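Local structure of autoinducer 2-binding protein LsrB (Clostridium saccharobutylicum DSM 13864, 6DSP) at residues L240-P253 and N261-C273. The protein binds the quorum-sensing signal autoinducer-2, captured here as a cyclic tetrahydroxytetrahydrofuran, as a receptor of the bacterial solute-binding protein 2 family. Residues are numbered along the deposited sequence; the frame is centred on the assembly and turned at random.
Sequences LTAKNVTITGFASP and NDGILTRWGLWDC. With PAV ((2R,4S)-2-methyl-2,3,3,4-tetrahydroxytetrahydrofuran), chain C.
Each first torsion aims its own ring: Phe250 CG lies beside the backbone N, anti to the carbonyl carbon, whereas Trp271 CG sits between backbone N and carbonyl carbon (chi1 50°), bringing the indole edge back over the phenyl face although its CB points away. The pair is T-shaped, planes at 75°, with Trp271 CZ3 above the centre of the Phe250 ring; both aromatics belong to the ligand pocket of this periplasmic-binding-protein fold. Strands 246-249 and 268-270, with helix 257-261 between them, form a beta-alpha-beta-like unit joined by one parallel bridge, Phe250 with Gly269: Gly269 N donates to Gly249 O (2.9 Å), and Gly269 O accepts from Ala251 N (3.1 Å). Glycine suits position 269, since a CB would face Phe250 CE1. Ahead of the bridge, direct backbone bonding gives way to a water joining Val245 O, Ile247 N and Ile264 O. Thr248 spans the gap itself, its hydroxyl donating to Arg267 O (2.8 Å) from above the carbonyl plane. Gly263, whose positive phi favours glycine, closes helix 257-261 in a Schellman motif, and its O accepts from Ala242 N (2.8 Å). In the pocket, Leu270 CD1 rests 3.9 Å from C1, the methyl carbon of the ligand.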
ATOM      1  N   LEU A 240       4.243  23.129 -13.478  1.00 13.10           N
ATOM      2  CA  LEU A 240       4.911  23.240 -12.194  1.00 13.77           C
ATOM      3  C   LEU A 240       6.077  22.275 -12.094  1.00 15.01           C
ATOM      4  O   LEU A 240       6.136  21.247 -12.781  1.00 15.45           O
ATOM      5  CB  LEU A 240       3.937  22.921 -11.064  1.00 14.25           C
ATOM      6  CG  LEU A 240       2.644  23.741 -11.048  1.00 14.60           C
ATOM      7  CD1 LEU A 240       1.754  23.317  -9.906  1.00 15.75           C
ATOM      8  CD2 LEU A 240       2.916  25.233 -10.956  1.00 16.24           C
ATOM      9  N   THR A 241       7.016  22.617 -11.205  1.00 15.05           N
ATOM     10  CA  THR A 241       8.111  21.729 -10.830  1.00 16.11           C
ATOM     11  C   THR A 241       8.147  21.605  -9.317  1.00 14.96           C
ATOM     12  O   THR A 241       7.329  22.204  -8.591  1.00 14.94           O
ATOM     13  CB  THR A 241       9.459  22.290 -11.281  1.00 17.48           C
ATOM     14  OG1 THR A 241       9.761  23.435 -10.470  1.00 18.24           O
ATOM     15  CG2 THR A 241       9.425  22.661 -12.740  1.00 17.79           C
ATOM     16  N   ALA A 242       9.097  20.785  -8.834  1.00 14.57           N
ATOM     17  CA  ALA A 242       9.317  20.631  -7.403  1.00 15.19           C
ATOM     18  C   ALA A 242       9.647  21.960  -6.723  1.00 15.58           C
ATOM     19  O   ALA A 242       9.499  22.070  -5.502  1.00 15.99           O
ATOM     20  CB  ALA A 242      10.473  19.660  -7.181  1.00 15.54           C
ATOM     21  N   LYS A 243      10.059  22.983  -7.476  1.00 16.37           N
ATOM     22  CA  LYS A 243      10.309  24.274  -6.853  1.00 18.11           C
ATOM     23  C   LYS A 243       9.021  25.021  -6.531  1.00 17.76           C
ATOM     24  O   LYS A 243       9.042  25.934  -5.690  1.00 18.82           O
ATOM     25  CB  LYS A 243      11.237  25.102  -7.752  1.00 22.02           C
ATOM     26  CG  LYS A 243      12.628  24.496  -7.804  1.00 27.28           C
ATOM     27  CD  LYS A 243      13.166  24.311  -6.371  1.00 32.30           C
ATOM     28  CE  LYS A 243      14.675  24.206  -6.302  1.00 34.98           C
ATOM     29  NZ  LYS A 243      15.090  23.896  -4.911  1.00 36.06           N
ATOM     30  N   ASN A 244       7.910  24.684  -7.199  1.00 15.97           N
ATOM     31  CA  ASN A 244       6.630  25.352  -6.983  1.00 15.53           C
ATOM     32  C   ASN A 244       5.805  24.700  -5.894  1.00 16.07           C
ATOM     33  O   ASN A 244       5.156  25.406  -5.120  1.00 17.22           O
ATOM     34  CB  ASN A 244       5.780  25.301  -8.256  1.00 15.23           C
ATOM     35  CG  ASN A 244       6.435  26.020  -9.416  1.00 15.12           C
ATOM     36  OD1 ASN A 244       6.837  25.400 -10.390  1.00 15.61           O
ATOM     37  ND2 ASN A 244       6.507  27.334  -9.329  1.00 16.32           N
ATOM     38  N   VAL A 245       5.809  23.369  -5.834  1.00 15.43           N
ATOM     39  CA  VAL A 245       4.918  22.632  -4.946  1.00 15.08           C
ATOM     40  C   VAL A 245       5.600  21.322  -4.595  1.00 14.45           C
ATOM     41  O   VAL A 245       6.360  20.767  -5.404  1.00 15.12           O
ATOM     42  CB  VAL A 245       3.548  22.390  -5.618  1.00 15.79           C
ATOM     43  CG1 VAL A 245       3.695  21.505  -6.884  1.00 16.74           C
ATOM     44  CG2 VAL A 245       2.570  21.763  -4.634  1.00 16.56           C
ATOM     45  N   THR A 246       5.352  20.834  -3.379  1.00 13.25           N
ATOM     46  CA  THR A 246       5.960  19.587  -2.954  1.00 13.28           C
ATOM     47  C   THR A 246       4.937  18.466  -3.015  1.00 13.09           C
ATOM     48  O   THR A 246       3.896  18.530  -2.366  1.00 14.13           O
ATOM     49  CB  THR A 246       6.550  19.686  -1.549  1.00 13.89           C
ATOM     50  OG1 THR A 246       7.612  20.674  -1.556  1.00 14.49           O
ATOM     51  CG2 THR A 246       7.071  18.331  -1.074  1.00 14.58           C
ATOM     52  N   ILE A 247       5.247  17.436  -3.799  1.00 13.06           N
ATOM     53  CA  ILE A 247       4.421  16.246  -3.946  1.00 13.43           C
ATOM     54  C   ILE A 247       5.249  15.072  -3.458  1.00 13.74           C
ATOM     55  O   ILE A 247       6.405  14.922  -3.863  1.00 14.27           O
ATOM     56  CB  ILE A 247       4.023  16.055  -5.419  1.00 13.96           C
ATOM     57  CG1 ILE A 247       3.097  17.192  -5.870  1.00 15.06           C
ATOM     58  CG2 ILE A 247       3.350  14.674  -5.613  1.00 14.32           C
ATOM     59  CD1 ILE A 247       3.061  17.394  -7.368  1.00 16.15           C
ATOM     60  N   THR A 248       4.663  14.245  -2.595  1.00 13.54           N
ATOM     61  CA  THR A 248       5.335  13.014  -2.205  1.00 13.24           C
ATOM     62  C   THR A 248       4.270  11.955  -2.017  1.00 12.38           C
ATOM     63  O   THR A 248       3.078  12.231  -2.178  1.00 13.39           O
ATOM     64  CB  THR A 248       6.204  13.200  -0.948  1.00 14.36           C
ATOM     65  OG1 THR A 248       7.084  12.078  -0.816  1.00 14.71           O
ATOM     66  CG2 THR A 248       5.363  13.386   0.311  1.00 15.36           C
ATOM     67  N   GLY A 249       4.689  10.734  -1.700  1.00 12.35           N
ATOM     68  CA  GLY A 249       3.731   9.653  -1.601  1.00 12.51           C
ATOM     69  C   GLY A 249       4.420   8.324  -1.784  1.00 12.16           C
ATOM     70  O   GLY A 249       5.634   8.211  -1.614  1.00 12.94           O
ATOM     71  N   PHE A 250       3.608   7.314  -2.106  1.00 12.33           N
ATOM     72  CA  PHE A 250       4.098   5.953  -2.289  1.00 11.99           C
ATOM     73  C   PHE A 250       3.840   5.474  -3.718  1.00 12.04           C
ATOM     74  O   PHE A 250       2.685   5.504  -4.184  1.00 12.91           O
ATOM     75  CB  PHE A 250       3.380   4.991  -1.339  1.00 12.42           C
ATOM     76  CG  PHE A 250       3.737   5.158   0.130  1.00 12.80           C
ATOM     77  CD1 PHE A 250       5.037   5.542   0.556  1.00 13.02           C
ATOM     78  CD2 PHE A 250       2.777   4.870   1.096  1.00 13.14           C
ATOM     79  CE1 PHE A 250       5.331   5.633   1.917  1.00 13.62           C
ATOM     80  CE2 PHE A 250       3.072   4.950   2.459  1.00 13.43           C
ATOM     81  CZ  PHE A 250       4.352   5.335   2.867  1.00 13.89           C
ATOM     82  N   ALA A 251       4.881   4.942  -4.370  1.00 12.13           N
ATOM     83  CA  ALA A 251       4.715   4.287  -5.666  1.00 13.10           C
ATOM     84  C   ALA A 251       5.993   3.532  -5.973  1.00 14.01           C
ATOM     85  O   ALA A 251       7.071   3.893  -5.494  1.00 14.96           O
ATOM     86  CB  ALA A 251       4.410   5.291  -6.790  1.00 13.97           C
ATOM     87  N   SER A 252       5.869   2.476  -6.780  1.00 14.52           N
ATOM     88  CA  SER A 252       7.056   1.756  -7.205  1.00 15.49           C
ATOM     89  C   SER A 252       7.936   2.677  -8.057  1.00 16.07           C
ATOM     90  O   SER A 252       7.441   3.537  -8.795  1.00 16.19           O
ATOM     91  CB  SER A 252       6.698   0.431  -7.893  1.00 16.35           C
ATOM     92  OG  SER A 252       5.700   0.597  -8.896  1.00 16.75           O
ATOM     93  N   PRO A 253       9.256   2.532  -7.960  1.00 16.23           N
ATOM     94  CA  PRO A 253      10.142   3.579  -8.498  1.00 16.76           C
ATOM     95  C   PRO A 253      10.131   3.717 -10.008  1.00 16.10           C
ATOM     96  O   PRO A 253      10.239   4.848 -10.501  1.00 15.78           O
ATOM     97  CB  PRO A 253      11.518   3.187  -7.946  1.00 17.63           C
ATOM     98  CG  PRO A 253      11.393   1.692  -7.648  1.00 18.14           C
ATOM     99  CD  PRO A 253       9.980   1.510  -7.179  1.00 17.20           C
ATOM    100  N   ASN A 261      13.233  12.734 -12.979  1.00 18.28           N
ATOM    101  CA  ASN A 261      14.232  13.267 -13.914  1.00 19.57           C
ATOM    102  C   ASN A 261      13.785  14.596 -14.514  1.00 19.86           C
ATOM    103  O   ASN A 261      14.625  15.449 -14.837  1.00 21.58           O
ATOM    104  CB  ASN A 261      14.519  12.261 -15.035  1.00 21.02           C
ATOM    105  CG  ASN A 261      15.400  11.117 -14.571  1.00 22.76           C
ATOM    106  OD1 ASN A 261      16.298  11.317 -13.755  1.00 23.90           O
ATOM    107  ND2 ASN A 261      15.165   9.927 -15.095  1.00 23.57           N
ATOM    108  N   ASP A 262      12.481  14.795 -14.665  1.00 18.95           N
ATOM    109  CA  ASP A 262      11.950  16.042 -15.208  1.00 19.17           C
ATOM    110  C   ASP A 262      11.757  17.104 -14.138  1.00 18.79           C
ATOM    111  O   ASP A 262      11.209  18.174 -14.440  1.00 20.02           O
ATOM    112  CB  ASP A 262      10.609  15.790 -15.912  1.00 20.99           C
ATOM    113  CG  ASP A 262      10.776  15.023 -17.206  1.00 23.55           C
ATOM    114  OD1 ASP A 262      11.931  14.946 -17.668  1.00 25.71           O
ATOM    115  OD2 ASP A 262       9.767  14.505 -17.757  1.00 24.11           O
ATOM    116  N   GLY A 263      12.157  16.820 -12.895  1.00 17.98           N
ATOM    117  CA  GLY A 263      12.129  17.814 -11.837  1.00 17.81           C
ATOM    118  C   GLY A 263      10.765  18.061 -11.248  1.00 16.01           C
ATOM    119  O   GLY A 263      10.561  19.088 -10.594  1.00 16.05           O
ATOM    120  N   ILE A 264       9.812  17.145 -11.445  1.00 15.26           N
ATOM    121  CA  ILE A 264       8.461  17.395 -10.978  1.00 15.02           C
ATOM    122  C   ILE A 264       8.355  17.127  -9.484  1.00 14.84           C
ATOM    123  O   ILE A 264       7.549  17.774  -8.802  1.00 15.22           O
ATOM    124  CB  ILE A 264       7.428  16.544 -11.765  1.00 15.05           C
ATOM    125  CG1 ILE A 264       7.583  16.749 -13.272  1.00 16.27           C
ATOM    126  CG2 ILE A 264       6.000  16.858 -11.295  1.00 15.63           C
ATOM    127  CD1 ILE A 264       7.447  18.198 -13.682  1.00 17.59           C
ATOM    128  N   LEU A 265       9.087  16.133  -8.970  1.00 14.40           N
ATOM    129  CA  LEU A 265       9.123  15.877  -7.532  1.00 15.11           C
ATOM    130  C   LEU A 265      10.526  15.426  -7.153  1.00 15.53           C
ATOM    131  O   LEU A 265      11.263  14.868  -7.964  1.00 16.19           O
ATOM    132  CB  LEU A 265       8.073  14.836  -7.056  1.00 15.27           C
ATOM    133  CG  LEU A 265       8.410  13.346  -7.225  1.00 15.09           C
ATOM    134  CD1 LEU A 265       7.398  12.475  -6.466  1.00 14.99           C
ATOM    135  CD2 LEU A 265       8.413  12.943  -8.691  1.00 15.47           C
ATOM    136  N   THR A 266      10.842  15.596  -5.878  1.00 15.55           N
ATOM    137  CA  THR A 266      12.160  15.269  -5.377  1.00 16.26           C
ATOM    138  C   THR A 266      12.233  13.883  -4.768  1.00 15.50           C
ATOM    139  O   THR A 266      13.276  13.229  -4.868  1.00 16.27           O
ATOM    140  CB  THR A 266      12.533  16.297  -4.276  1.00 19.44           C
ATOM    141  OG1 THR A 266      12.445  17.622  -4.824  1.00 22.91           O
ATOM    142  CG2 THR A 266      13.933  16.049  -3.745  1.00 20.55           C
ATOM    143  N   ARG A 267      11.165  13.413  -4.117  1.00 14.44           N
ATOM    144  CA  ARG A 267      11.315  12.321  -3.170  1.00 14.57           C
ATOM    145  C   ARG A 267       9.970  11.631  -2.999  1.00 13.66           C
ATOM    146  O   ARG A 267       8.940  12.297  -2.891  1.00 14.34           O
ATOM    147  CB  ARG A 267      11.786  12.904  -1.823  1.00 15.71           C
ATOM    148  CG  ARG A 267      11.878  11.906  -0.683  1.00 16.76           C
ATOM    149  CD  ARG A 267      12.387  12.619   0.584  1.00 17.28           C
ATOM    150  NE  ARG A 267      13.810  12.939   0.543  1.00 17.77           N
ATOM    151  CZ  ARG A 267      14.318  14.141   0.244  1.00 18.86           C
ATOM    152  NH1 ARG A 267      13.510  15.156  -0.079  1.00 19.60           N
ATOM    153  NH2 ARG A 267      15.638  14.319   0.269  1.00 19.66           N
ATOM    154  N   TRP A 268       9.998  10.301  -2.941  1.00 13.54           N
ATOM    155  CA  TRP A 268       8.809   9.500  -2.637  1.00 13.23           C
ATOM    156  C   TRP A 268       9.325   8.200  -2.051  1.00 13.47           C
ATOM    157  O   TRP A 268      10.534   7.996  -1.966  1.00 14.32           O
ATOM    158  CB  TRP A 268       7.947   9.283  -3.904  1.00 13.35           C
ATOM    159  CG  TRP A 268       8.533   8.299  -4.877  1.00 13.82           C
ATOM    160  CD1 TRP A 268       8.117   7.020  -5.069  1.00 14.46           C
ATOM    161  CD2 TRP A 268       9.602   8.528  -5.806  1.00 14.43           C
ATOM    162  NE1 TRP A 268       8.875   6.422  -6.030  1.00 14.51           N
ATOM    163  CE2 TRP A 268       9.814   7.312  -6.492  1.00 14.86           C
ATOM    164  CE3 TRP A 268      10.433   9.632  -6.092  1.00 15.30           C
ATOM    165  CZ2 TRP A 268      10.814   7.161  -7.455  1.00 15.79           C
ATOM    166  CZ3 TRP A 268      11.428   9.477  -7.065  1.00 16.73           C
ATOM    167  CH2 TRP A 268      11.605   8.253  -7.729  1.00 16.13           C
ATOM    168  N   GLY A 269       8.415   7.313  -1.641  1.00 12.78           N
ATOM    169  CA  GLY A 269       8.839   6.084  -1.004  1.00 14.02           C
ATOM    170  C   GLY A 269       8.079   4.851  -1.446  1.00 13.47           C
ATOM    171  O   GLY A 269       7.042   4.923  -2.122  1.00 12.91           O
ATOM    172  N   LEU A 270       8.600   3.713  -1.007  1.00 13.47           N
ATOM    173  CA  LEU A 270       7.887   2.438  -1.099  1.00 13.17           C
ATOM    174  C   LEU A 270       8.650   1.448  -0.232  1.00 13.54           C
ATOM    175  O   LEU A 270       9.062   1.793   0.887  1.00 14.15           O
ATOM    176  CB  LEU A 270       7.703   1.949  -2.548  1.00 13.14           C
ATOM    177  CG  LEU A 270       6.499   0.985  -2.676  1.00 13.29           C
ATOM    178  CD1 LEU A 270       5.147   1.697  -2.677  1.00 14.57           C
ATOM    179  CD2 LEU A 270       6.665   0.105  -3.921  1.00 14.44           C
ATOM    180  N   TRP A 271       8.796   0.222  -0.715  1.00 13.91           N
ATOM    181  CA  TRP A 271       9.323  -0.935   0.003  1.00 13.47           C
ATOM    182  C   TRP A 271       9.382  -2.021  -1.070  1.00 14.39           C
ATOM    183  O   TRP A 271       8.945  -1.803  -2.208  1.00 14.65           O
ATOM    184  CB  TRP A 271       8.389  -1.334   1.179  1.00 12.95           C
ATOM    185  CG  TRP A 271       6.948  -1.473   0.759  1.00 13.14           C
ATOM    186  CD1 TRP A 271       6.372  -2.575   0.176  1.00 13.28           C
ATOM    187  CD2 TRP A 271       5.925  -0.467   0.806  1.00 12.47           C
ATOM    188  NE1 TRP A 271       5.059  -2.320  -0.145  1.00 13.19           N
ATOM    189  CE2 TRP A 271       4.749  -1.032   0.232  1.00 12.63           C
ATOM    190  CE3 TRP A 271       5.867   0.838   1.309  1.00 13.16           C
ATOM    191  CZ2 TRP A 271       3.549  -0.319   0.145  1.00 12.64           C
ATOM    192  CZ3 TRP A 271       4.670   1.542   1.213  1.00 12.97           C
ATOM    193  CH2 TRP A 271       3.527   0.958   0.626  1.00 13.12           C
ATOM    194  N   ASP A 272       9.890  -3.200  -0.718  1.00 15.19           N
ATOM    195  CA  ASP A 272      10.103  -4.233  -1.736  1.00 16.06           C
ATOM    196  C   ASP A 272       8.787  -4.983  -1.934  1.00 15.37           C
ATOM    197  O   ASP A 272       8.509  -5.986  -1.277  1.00 15.54           O
ATOM    198  CB  ASP A 272      11.244  -5.155  -1.319  1.00 18.55           C
ATOM    199  CG  ASP A 272      11.604  -6.167  -2.376  1.00 21.89           C
ATOM    200  OD1 ASP A 272      10.803  -6.439  -3.301  1.00 22.01           O
ATOM    201  OD2 ASP A 272      12.714  -6.714  -2.239  1.00 25.00           O
ATOM    202  N   CYS A 273       7.940  -4.470  -2.841  1.00 14.86           N
ATOM    203  CA  CYS A 273       6.629  -5.085  -3.008  1.00 14.49           C
ATOM    204  C   CYS A 273       6.702  -6.447  -3.690  1.00 14.87           C
ATOM    205  O   CYS A 273       5.792  -7.256  -3.498  1.00 14.73           O
ATOM    206  CB  CYS A 273       5.654  -4.150  -3.731  1.00 14.93           C
ATOM    207  SG  CYS A 273       6.093  -3.830  -5.445  1.00 16.34           S
TER
HETATM  208  O2  PAV C 401       0.220   3.086  -1.399  1.00 16.29           O
HETATM  209  C2  PAV C 401       0.034   1.838  -2.098  1.00 12.17           C
HETATM  210  C1  PAV C 401       1.306   1.377  -2.843  1.00 16.09           C
HETATM  211  O5  PAV C 401      -0.914   2.206  -3.246  1.00 11.84           O
HETATM  212  C5  PAV C 401      -1.564   1.065  -3.604  1.00 12.63           C
HETATM  213  C4  PAV C 401      -1.235  -0.012  -2.554  1.00 13.53           C
HETATM  214  O4  PAV C 401      -2.413  -0.716  -2.175  1.00 12.39           O
HETATM  215  C3  PAV C 401      -0.605   0.827  -1.438  1.00 12.52           C
HETATM  216  O3  PAV C 401       0.315   0.062  -0.708  1.00 13.45           O
HETATM  217  O13 PAV C 401      -1.610   1.357  -0.603  1.00 12.53           O
HETATM  218  O   HOH W   1       6.820  18.214  -6.199  1.00 14.76           O
HETATM  219  O   HOH W   2       9.127  15.289  -3.022  1.00 13.89           O